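Local coordinates for protein aminotransferase class-III (Sphaerobacter thermophilus DSM 20745, PDB 6K8H) that is an omega-transaminase of the class-III aminotransferase family, in the PLP-dependent aminotransferase clan, with two chains in its assembly, at residues B[175-180]-B[196-201]; B[200-205]-B[235-240]. All blocks are in the same frame, centred on the assembly; numbering follows the deposited sequence.

Interaction 1: residues B[175-180]-B[196-201]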
ATOM      1  N   GLY B 175       2.300 -19.797  30.278  1.00 15.33           N
ATOM      2  CA  GLY B 175       1.959 -20.841  29.334  1.00 20.08           C
ATOM      3  C   GLY B 175       1.364 -20.368  28.023  1.00 22.05           C
ATOM      4  O   GLY B 175       1.018 -21.209  27.182  1.00 23.53           O
ATOM      5  N   PHE B 176       1.253 -19.057  27.808  1.00 19.75           N
ATOM      6  CA  PHE B 176       0.690 -18.480  26.599  1.00 15.82           C
ATOM      7  C   PHE B 176       1.805 -18.029  25.665  1.00 16.37           C
ATOM      8  O   PHE B 176       2.957 -17.878  26.086  1.00 16.91           O
ATOM      9  CB  PHE B 176      -0.205 -17.285  26.949  1.00 17.26           C
ATOM     10  CG  PHE B 176      -1.397 -17.646  27.786  1.00 17.62           C
ATOM     11  CD1 PHE B 176      -2.263 -18.650  27.383  1.00 19.08           C
ATOM     12  CD2 PHE B 176      -1.646 -16.980  28.982  1.00 21.47           C
ATOM     13  CE1 PHE B 176      -3.360 -18.984  28.153  1.00 21.82           C
ATOM     14  CE2 PHE B 176      -2.743 -17.303  29.763  1.00 20.42           C
ATOM     15  CZ  PHE B 176      -3.604 -18.311  29.347  1.00 21.51           C
ATOM     16  N   PRO B 177       1.504 -17.801  24.383  1.00 13.00           N
ATOM     17  CA  PRO B 177       2.541 -17.318  23.464  1.00 13.25           C
ATOM     18  C   PRO B 177       3.060 -15.951  23.892  1.00 13.00           C
ATOM     19  O   PRO B 177       2.402 -15.210  24.623  1.00 15.11           O
ATOM     20  CB  PRO B 177       1.820 -17.255  22.109  1.00 10.42           C
ATOM     21  CG  PRO B 177       0.671 -18.203  22.245  1.00  7.60           C
ATOM     22  CD  PRO B 177       0.235 -18.056  23.678  1.00 13.02           C
ATOM     23  N   VAL B 178       4.278 -15.631  23.428  1.00 13.06           N
ATOM     24  CA  VAL B 178       4.984 -14.390  23.750  1.00 16.84           C
ATOM     25  C   VAL B 178       4.790 -13.384  22.621  1.00 16.98           C
ATOM     26  O   VAL B 178       4.871 -13.744  21.438  1.00 14.26           O
ATOM     27  CB  VAL B 178       6.490 -14.654  23.975  1.00 12.44           C
ATOM     28  CG1 VAL B 178       7.271 -13.339  24.093  1.00 14.47           C
ATOM     29  CG2 VAL B 178       6.720 -15.519  25.203  1.00 14.71           C
ATOM     30  N   ALA B 179       4.591 -12.120  23.001  1.00 13.52           N
ATOM     31  CA  ALA B 179       4.497 -11.041  21.999  1.00 14.14           C
ATOM     32  C   ALA B 179       5.952 -10.706  21.672  1.00 14.43           C
ATOM     33  O   ALA B 179       6.627 -10.116  22.518  1.00 14.67           O
ATOM     34  CB  ALA B 179       3.771  -9.856  22.577  1.00 13.45           C
ATOM     35  N   THR B 180       6.399 -11.081  20.479  1.00 10.62           N
ATOM     36  CA  THR B 180       7.826 -10.931  20.120  1.00 14.30           C
ATOM     37  C   THR B 180       7.980  -9.963  18.950  1.00 15.04           C
ATOM     38  O   THR B 180       7.143  -9.981  18.033  1.00 11.54           O
ATOM     39  CB  THR B 180       8.451 -12.288  19.776  1.00 15.44           C
ATOM     40  OG1 THR B 180       7.889 -13.289  20.622  1.00 26.00           O
ATOM     41  CG2 THR B 180       9.951 -12.295  19.944  1.00 13.09           C
ATOM     42  N   VAL B 196      -1.347 -12.205  21.844  1.00  7.66           N
ATOM     43  CA  VAL B 196      -0.933 -13.281  20.939  1.00  7.65           C
ATOM     44  C   VAL B 196      -1.552 -14.595  21.408  1.00  7.88           C
ATOM     45  O   VAL B 196      -1.263 -15.074  22.510  1.00  8.44           O
ATOM     46  CB  VAL B 196       0.599 -13.395  20.857  1.00 10.46           C
ATOM     47  CG1 VAL B 196       0.981 -14.398  19.783  1.00  6.58           C
ATOM     48  CG2 VAL B 196       1.229 -12.028  20.539  1.00  9.86           C
ATOM     49  N   LEU B 197      -2.394 -15.190  20.556  1.00  9.26           N
ATOM     50  CA  LEU B 197      -3.208 -16.370  20.790  1.00  9.75           C
ATOM     51  C   LEU B 197      -2.584 -17.600  20.144  1.00  8.94           C
ATOM     52  O   LEU B 197      -1.798 -17.494  19.198  1.00 10.29           O
ATOM     53  CB  LEU B 197      -4.624 -16.171  20.233  1.00  7.07           C
ATOM     54  CG  LEU B 197      -5.335 -14.852  20.554  1.00  8.42           C
ATOM     55  CD1 LEU B 197      -6.558 -14.687  19.677  1.00 11.01           C
ATOM     56  CD2 LEU B 197      -5.716 -14.809  22.015  1.00  9.83           C
ATOM     57  N   PRO B 198      -2.911 -18.796  20.645  1.00  9.15           N
ATOM     58  CA  PRO B 198      -2.417 -20.033  20.013  1.00  7.76           C
ATOM     59  C   PRO B 198      -3.352 -20.587  18.940  1.00 10.77           C
ATOM     60  O   PRO B 198      -4.496 -20.962  19.242  1.00  9.52           O
ATOM     61  CB  PRO B 198      -2.297 -21.002  21.197  1.00 13.12           C
ATOM     62  CG  PRO B 198      -3.342 -20.524  22.189  1.00 11.63           C
ATOM     63  CD  PRO B 198      -3.522 -19.030  21.966  1.00 10.27           C
ATOM     64  N   PHE B 199      -2.878 -20.663  17.688  1.00  6.43           N
ATOM     65  CA  PHE B 199      -3.737 -21.122  16.597  1.00 10.34           C
ATOM     66  C   PHE B 199      -4.166 -22.570  16.840  1.00 11.66           C
ATOM     67  O   PHE B 199      -3.367 -23.407  17.265  1.00 10.40           O
ATOM     68  CB  PHE B 199      -3.007 -20.979  15.253  1.00  7.57           C
ATOM     69  CG  PHE B 199      -3.899 -21.114  14.034  1.00 10.20           C
ATOM     70  CD1 PHE B 199      -4.669 -20.043  13.590  1.00 10.57           C
ATOM     71  CD2 PHE B 199      -3.963 -22.309  13.333  1.00  8.20           C
ATOM     72  CE1 PHE B 199      -5.476 -20.150  12.459  1.00  7.95           C
ATOM     73  CE2 PHE B 199      -4.778 -22.422  12.208  1.00 10.57           C
ATOM     74  CZ  PHE B 199      -5.537 -21.338  11.776  1.00  9.49           C
ATOM     75  N   ASN B 200      -5.458 -22.848  16.625  1.00 11.64           N
ATOM     76  CA  ASN B 200      -6.024 -24.203  16.754  1.00 13.72           C
ATOM     77  C   ASN B 200      -5.915 -24.759  18.175  1.00 16.18           C
ATOM     78  O   ASN B 200      -5.873 -25.978  18.383  1.00 15.49           O
ATOM     79  CB  ASN B 200      -5.385 -25.185  15.764  1.00  9.64           C
ATOM     80  CG  ASN B 200      -6.214 -25.366  14.513  1.00 12.96           C
ATOM     81  OD1 ASN B 200      -7.439 -25.256  14.549  1.00 11.85           O
ATOM     82  ND2 ASN B 200      -5.550 -25.640  13.392  1.00 10.65           N
ATOM     83  N   ASP B 201      -5.860 -23.882  19.171  1.00 13.97           N
ATOM     84  CA  ASP B 201      -5.868 -24.271  20.578  1.00 15.72           C
ATOM     85  C   ASP B 201      -6.984 -23.434  21.202  1.00 15.54           C
ATOM     86  O   ASP B 201      -6.762 -22.301  21.645  1.00 11.97           O
ATOM     87  CB  ASP B 201      -4.481 -24.037  21.197  1.00 15.83           C
ATOM     88  CG  ASP B 201      -4.469 -24.125  22.717  1.00 18.61           C
ATOM     89  OD1 ASP B 201      -5.525 -24.353  23.345  1.00 20.71           O
ATOM     90  OD2 ASP B 201      -3.367 -23.950  23.281  1.00 21.11           O
TER
HETATM   91  O   HOH W   1      -0.108 -14.490  24.925  1.00 10.22           O
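P177 and A179 lie against V196 at an edge strand, 194-197, of the mixed seven-stranded sheet in the class-III aminotransferase fold, where the loop 175-180 runs past this strand and the turn that follows it. V196 carries the middle of the contact with its two methyl groups spread apart. From CB, which points at the loop, V196 CG1 stands anti to the backbone N (chi1 -173°) and meets P177 CB at 3.8 Å. CG2, on the other branch, touches the backbone and side chain of the alanine, with V196 CG2 3.7 Å from A179 CA. The proline ring continues along the segment 196-201: its CB and CG approach the V196 carbonyl, P177 CD lies 3.5 Å from V196 O, and P177 CG reaches P198 CB at 4.2 Å. P198 opens a type II beta turn that ends at D201. On the far side of the strand L197 packs against strand 146-150 and L208 of helix 202-211. The link between the two backbones is polar but indirect: one water donates to both carbonyls, at 2.6 Å from P177 O and 2.7 Å from V196 O.

Interaction 2: residues B[200-205]-B[235-240]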
ATOM      1  N   ASN B 200      -5.458 -22.848  16.625  1.00 11.64           N
ATOM      2  CA  ASN B 200      -6.024 -24.203  16.754  1.00 13.72           C
ATOM      3  C   ASN B 200      -5.915 -24.759  18.175  1.00 16.18           C
ATOM      4  O   ASN B 200      -5.873 -25.978  18.383  1.00 15.49           O
ATOM      5  CB  ASN B 200      -5.385 -25.185  15.764  1.00  9.64           C
ATOM      6  CG  ASN B 200      -6.214 -25.366  14.513  1.00 12.96           C
ATOM      7  OD1 ASN B 200      -7.439 -25.256  14.549  1.00 11.85           O
ATOM      8  ND2 ASN B 200      -5.550 -25.640  13.392  1.00 10.65           N
ATOM      9  N   ASP B 201      -5.860 -23.882  19.171  1.00 13.97           N
ATOM     10  CA  ASP B 201      -5.868 -24.271  20.578  1.00 15.72           C
ATOM     11  C   ASP B 201      -6.984 -23.434  21.202  1.00 15.54           C
ATOM     12  O   ASP B 201      -6.762 -22.301  21.645  1.00 11.97           O
ATOM     13  CB  ASP B 201      -4.481 -24.037  21.197  1.00 15.83           C
ATOM     14  CG  ASP B 201      -4.469 -24.125  22.717  1.00 18.61           C
ATOM     15  OD1 ASP B 201      -5.525 -24.353  23.345  1.00 20.71           O
ATOM     16  OD2 ASP B 201      -3.367 -23.950  23.281  1.00 21.11           O
ATOM     17  N   ILE B 202      -8.202 -23.984  21.211  1.00 15.76           N
ATOM     18  CA  ILE B 202      -9.348 -23.154  21.575  1.00 13.67           C
ATOM     19  C   ILE B 202      -9.329 -22.827  23.063  1.00 12.57           C
ATOM     20  O   ILE B 202      -9.777 -21.752  23.470  1.00 11.25           O
ATOM     21  CB  ILE B 202     -10.672 -23.820  21.144  1.00 16.67           C
ATOM     22  CG1 ILE B 202     -11.857 -22.852  21.329  1.00 15.00           C
ATOM     23  CG2 ILE B 202     -10.917 -25.104  21.914  1.00 13.19           C
ATOM     24  CD1 ILE B 202     -11.661 -21.490  20.678  1.00 12.97           C
ATOM     25  N   ASP B 203      -8.792 -23.716  23.898  1.00 17.24           N
ATOM     26  CA  ASP B 203      -8.767 -23.457  25.338  1.00 20.65           C
ATOM     27  C   ASP B 203      -7.934 -22.221  25.676  1.00 18.16           C
ATOM     28  O   ASP B 203      -8.407 -21.306  26.369  1.00 18.80           O
ATOM     29  CB  ASP B 203      -8.239 -24.687  26.074  1.00 23.19           C
ATOM     30  CG  ASP B 203      -8.159 -24.476  27.568  1.00 34.80           C
ATOM     31  OD1 ASP B 203      -9.223 -24.415  28.217  1.00 42.09           O
ATOM     32  OD2 ASP B 203      -7.021 -24.374  28.087  1.00 41.74           O
ATOM     33  N   GLY B 204      -6.678 -22.197  25.227  1.00 20.38           N
ATOM     34  CA  GLY B 204      -5.837 -21.039  25.479  1.00 18.12           C
ATOM     35  C   GLY B 204      -6.368 -19.782  24.816  1.00 14.27           C
ATOM     36  O   GLY B 204      -6.323 -18.692  25.397  1.00 13.01           O
ATOM     37  N   THR B 205      -6.888 -19.921  23.593  1.00 13.17           N
ATOM     38  CA  THR B 205      -7.480 -18.791  22.884  1.00 13.16           C
ATOM     39  C   THR B 205      -8.618 -18.173  23.692  1.00 13.10           C
ATOM     40  O   THR B 205      -8.678 -16.949  23.879  1.00 11.17           O
ATOM     41  CB  THR B 205      -7.978 -19.255  21.508  1.00 12.93           C
ATOM     42  OG1 THR B 205      -6.858 -19.543  20.659  1.00 12.72           O
ATOM     43  CG2 THR B 205      -8.858 -18.213  20.849  1.00 11.45           C
ATOM     44  N   PRO B 235     -12.910 -26.703  12.572  1.00 19.72           N
ATOM     45  CA  PRO B 235     -14.268 -26.120  12.638  1.00 19.50           C
ATOM     46  C   PRO B 235     -14.739 -25.784  14.045  1.00 17.48           C
ATOM     47  O   PRO B 235     -15.271 -24.680  14.255  1.00 18.59           O
ATOM     48  CB  PRO B 235     -15.142 -27.200  11.980  1.00 23.96           C
ATOM     49  CG  PRO B 235     -14.203 -27.931  11.051  1.00 24.92           C
ATOM     50  CD  PRO B 235     -12.861 -27.926  11.743  1.00 20.50           C
ATOM     51  N   ALA B 236     -14.536 -26.676  15.021  1.00 17.66           N
ATOM     52  CA  ALA B 236     -14.962 -26.382  16.390  1.00 22.72           C
ATOM     53  C   ALA B 236     -14.237 -25.159  16.951  1.00 18.94           C
ATOM     54  O   ALA B 236     -14.853 -24.309  17.613  1.00 17.95           O
ATOM     55  CB  ALA B 236     -14.724 -27.598  17.287  1.00 23.03           C
ATOM     56  N   PHE B 237     -12.927 -25.065  16.697  1.00 14.97           N
ATOM     57  CA  PHE B 237     -12.132 -23.921  17.138  1.00 16.41           C
ATOM     58  C   PHE B 237     -12.683 -22.617  16.571  1.00 11.87           C
ATOM     59  O   PHE B 237     -12.884 -21.644  17.302  1.00 14.20           O
ATOM     60  CB  PHE B 237     -10.674 -24.137  16.715  1.00 12.14           C
ATOM     61  CG  PHE B 237      -9.823 -22.890  16.741  1.00 12.93           C
ATOM     62  CD1 PHE B 237      -9.227 -22.467  17.912  1.00 14.71           C
ATOM     63  CD2 PHE B 237      -9.594 -22.164  15.588  1.00 13.33           C
ATOM     64  CE1 PHE B 237      -8.431 -21.339  17.937  1.00 11.93           C
ATOM     65  CE2 PHE B 237      -8.793 -21.026  15.606  1.00 13.23           C
ATOM     66  CZ  PHE B 237      -8.218 -20.616  16.786  1.00 11.25           C
ATOM     67  N   LEU B 238     -12.956 -22.592  15.265  1.00 12.74           N
ATOM     68  CA  LEU B 238     -13.383 -21.358  14.614  1.00 13.72           C
ATOM     69  C   LEU B 238     -14.806 -20.982  15.026  1.00 18.00           C
ATOM     70  O   LEU B 238     -15.129 -19.795  15.169  1.00 13.79           O
ATOM     71  CB  LEU B 238     -13.256 -21.512  13.095  1.00 13.22           C
ATOM     72  CG  LEU B 238     -13.192 -20.253  12.214  1.00 22.71           C
ATOM     73  CD1 LEU B 238     -11.919 -19.439  12.470  1.00 12.99           C
ATOM     74  CD2 LEU B 238     -13.298 -20.636  10.731  1.00 14.83           C
ATOM     75  N   GLN B 239     -15.665 -21.981  15.243  1.00 15.70           N
ATOM     76  CA  GLN B 239     -17.025 -21.701  15.701  1.00 17.43           C
ATOM     77  C   GLN B 239     -17.021 -21.127  17.111  1.00 14.82           C
ATOM     78  O   GLN B 239     -17.743 -20.163  17.400  1.00 13.23           O
ATOM     79  CB  GLN B 239     -17.880 -22.973  15.642  1.00 20.63           C
ATOM     80  CG  GLN B 239     -18.176 -23.483  14.218  1.00 21.42           C
ATOM     81  CD  GLN B 239     -18.553 -24.967  14.177  1.00 34.63           C
ATOM     82  OE1 GLN B 239     -19.021 -25.533  15.174  1.00 36.98           O
ATOM     83  NE2 GLN B 239     -18.343 -25.603  13.019  1.00 32.99           N
ATOM     84  N   ARG B 240     -16.196 -21.683  17.998  1.00 15.61           N
ATOM     85  CA  ARG B 240     -16.132 -21.136  19.348  1.00 12.75           C
ATOM     86  C   ARG B 240     -15.487 -19.754  19.370  1.00 13.56           C
ATOM     87  O   ARG B 240     -15.879 -18.901  20.181  1.00 12.79           O
ATOM     88  CB  ARG B 240     -15.391 -22.107  20.257  1.00 16.86           C
ATOM     89  CG  ARG B 240     -16.230 -23.347  20.557  1.00 25.02           C
ATOM     90  CD  ARG B 240     -15.432 -24.416  21.279  1.00 30.24           C
ATOM     91  NE  ARG B 240     -14.804 -23.908  22.498  1.00 26.70           N
ATOM     92  CZ  ARG B 240     -14.277 -24.683  23.438  1.00 28.36           C
ATOM     93  NH1 ARG B 240     -14.311 -26.006  23.304  1.00 27.12           N
ATOM     94  NH2 ARG B 240     -13.710 -24.137  24.505  1.00 26.16           N
TER
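F237 holds its CG anti to the backbone N (chi1 163°), directed at helix 202-211; I202 likewise holds CG1 anti to its N (chi1 -171°), toward R240. The backbone of N200 lies over one face of the phenyl ring, where N200 CA makes a CH-pi contact 3.9 Å from the F237 ring centroid and N200 N sits nearer the rim. At the ring edge, close to its plane, are I202 CA and T205 OG1, the latter 3.6 Å from F237 CE1. I202 touches both F237 and R240: I202 CB meets F237 CD1 at 3.8 Å, CD1 touches the F237 carbonyl O, I202 CG1 approaches R240 NE at 3.3 Å and CG2 lies over the centre of the guanidinium. D201 caps the helix, G204 N donating to D201 OD1 at 3.1 Å, while D201 O receives both T205 N and T205 OG1. The polar ends look outside the pair: N200 bonds E234 and P232, and R240 forms a salt bridge with E206. The start of helix 202-211, with its preceding turn, therefore meets helix 235-248 through apolar, CH-pi and isoleucine-guanidinium packing, the R240 charge probably balanced by E206 while one face of the R240 guanidinium lies against I202 CG2.

How the interactions relate
From the N terminus, the chain passes through the loop 175-180, then helix 188-192 and strand 194-197, whose end returns to that loop; interaction 1 thus closes a short excursion of 15 residues. N200 and D201 end the second segment of interaction 1 and begin the first segment of interaction 2; N200 makes its contact in the latter, with F237. After helix 202-211 the chain forms strand 216-221 and reaches helix 235-248, where interaction 2 closes a longer loop of 29 residues. The two loops follow one another and overlap only at the shared turn, so neither encloses the other. Together they join the edge of the seven-stranded sheet to the loop 175-180 and to two helices, and P198 O lies 3.1 Å from T205 OG1 where they meet.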